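Local coordinates for putative uncharacterized protein (Chaetomium thermophilum, PDB 5F5T), which is probably required for pre-mRNA splicing as a member of the PRP38 family of spliceosomal proteins, at residues 124-128 / 129-133. Numbering follows the deposited sequence.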
# COMPACT_ATOMS: atom_id res chain seq x y z
N ALA A 124 2.57 -2.18 -7.29
CA ALA A 124 2.38 -2.37 -5.86
C ALA A 124 0.92 -2.13 -5.49
O ALA A 124 0.34 -2.89 -4.70
CB ALA A 124 3.28 -1.44 -5.08
N PHE A 125 0.32 -1.10 -6.07
CA PHE A 125 -1.08 -0.78 -5.84
C PHE A 125 -1.95 -1.97 -6.25
O PHE A 125 -2.77 -2.45 -5.46
CB PHE A 125 -1.48 0.47 -6.63
CG PHE A 125 -2.87 0.98 -6.32
CD1 PHE A 125 -3.38 0.93 -5.03
CD2 PHE A 125 -3.65 1.53 -7.32
CE1 PHE A 125 -4.65 1.41 -4.76
CE2 PHE A 125 -4.92 2.01 -7.05
CZ PHE A 125 -5.42 1.95 -5.77
N TYR A 126 -1.72 -2.46 -7.46
CA TYR A 126 -2.49 -3.57 -8.01
C TYR A 126 -2.33 -4.82 -7.16
O TYR A 126 -3.29 -5.57 -6.96
CB TYR A 126 -2.06 -3.85 -9.45
CG TYR A 126 -2.87 -4.93 -10.12
CD1 TYR A 126 -4.13 -4.66 -10.63
CD2 TYR A 126 -2.39 -6.23 -10.21
CE1 TYR A 126 -4.88 -5.65 -11.24
CE2 TYR A 126 -3.13 -7.22 -10.81
CZ TYR A 126 -4.38 -6.93 -11.32
OH TYR A 126 -5.12 -7.92 -11.92
N ILE A 127 -1.11 -5.06 -6.68
CA ILE A 127 -0.84 -6.20 -5.83
C ILE A 127 -1.62 -6.10 -4.53
O ILE A 127 -2.24 -7.06 -4.09
CB ILE A 127 0.66 -6.34 -5.53
CG1 ILE A 127 1.40 -6.84 -6.78
CG2 ILE A 127 0.90 -7.29 -4.36
CD1 ILE A 127 2.88 -7.10 -6.56
N ARG A 128 -1.62 -4.91 -3.93
CA ARG A 128 -2.37 -4.68 -2.70
C ARG A 128 -3.86 -4.92 -2.93
O ARG A 128 -4.56 -5.43 -2.05
CB ARG A 128 -2.13 -3.26 -2.17
CG ARG A 128 -3.03 -2.89 -1.00
CD ARG A 128 -2.62 -3.67 0.24
NE ARG A 128 -3.42 -3.35 1.42
CZ ARG A 128 -4.67 -3.78 1.62
NH1 ARG A 128 -5.27 -4.54 0.72
NH2 ARG A 128 -5.31 -3.43 2.72
N LEU A 129 -4.33 -4.54 -4.11
CA LEU A 129 -5.72 -4.74 -4.47
C LEU A 129 -6.11 -6.20 -4.68
O LEU A 129 -7.21 -6.61 -4.30
CB LEU A 129 -6.05 -3.94 -5.74
CG LEU A 129 -6.01 -2.42 -5.61
CD1 LEU A 129 -6.33 -1.77 -6.95
CD2 LEU A 129 -6.96 -1.94 -4.52
N THR A 130 -5.23 -6.99 -5.30
CA THR A 130 -5.63 -8.30 -5.81
C THR A 130 -5.00 -9.54 -5.16
O THR A 130 -5.35 -10.66 -5.52
CB THR A 130 -5.34 -8.40 -7.32
OG1 THR A 130 -3.92 -8.34 -7.53
CG2 THR A 130 -6.01 -7.27 -8.07
N ARG A 131 -4.09 -9.35 -4.22
CA ARG A 131 -3.29 -10.47 -3.72
C ARG A 131 -3.57 -10.77 -2.25
O ARG A 131 -3.93 -9.88 -1.50
CB ARG A 131 -1.79 -10.18 -3.90
CG ARG A 131 -1.12 -11.01 -4.97
CD ARG A 131 -1.71 -10.71 -6.32
NE ARG A 131 -1.17 -11.57 -7.37
CZ ARG A 131 -1.58 -11.54 -8.63
NH1 ARG A 131 -2.54 -10.69 -8.99
NH2 ARG A 131 -1.04 -12.35 -9.54
N PRO A 132 -3.41 -12.05 -1.85
CA PRO A 132 -3.59 -12.46 -0.46
C PRO A 132 -2.65 -11.71 0.49
O PRO A 132 -1.56 -11.30 0.07
CB PRO A 132 -3.27 -13.95 -0.49
CG PRO A 132 -3.58 -14.36 -1.89
CD PRO A 132 -3.14 -13.20 -2.73
N ASP A 133 -3.06 -11.54 1.74
CA ASP A 133 -2.37 -10.62 2.65
C ASP A 133 -0.91 -10.98 2.91
O ASP A 133 -0.04 -10.11 2.86
CB ASP A 133 -3.13 -10.53 3.98
CG ASP A 133 -3.51 -11.90 4.53
OD1 ASP A 133 -3.00 -12.91 4.02
OD2 ASP A 133 -4.31 -11.95 5.49
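L129 lies over F125 near the end of helix 117-130, its CD1 above the middle of the phenyl ring, 4.0 Å from the centroid of F125, a CH-pi contact that illustrates how i to i+4 pairs pack the last turn of a buried helix. The same pair is joined by the helical bond from L129 N to F125 O. Next, Y126 and T130 repeat the spacing. T130 CG2 packs on one face of the phenol, 3.8 Å from the ring centroid of Y126 and offset toward its rim. T130 OG1, held between its own backbone N and carbonyl carbon (chi1 65°), donates to Y126 O at 2.9 Å. That carbonyl also accepts T130 N, the two donors coming from opposite faces of its plane. The hydroxyl is itself an acceptor: R131 NH1 reaches T130 OG1 at 3.1 Å, nearly in the guanidinium plane, while R131 NH2 salt-bridges D102. With an alanine here, Y126 O is likely to lose its second donor, R131 NH1 this acceptor, and the phenol part of its cover. Past T130 the helix ends, P132 holding the N-cap position before helix 133-140. Helix 87-98 meets F125, Y126 and T130; helices 102-115 and 133-140 meet I127 and R131.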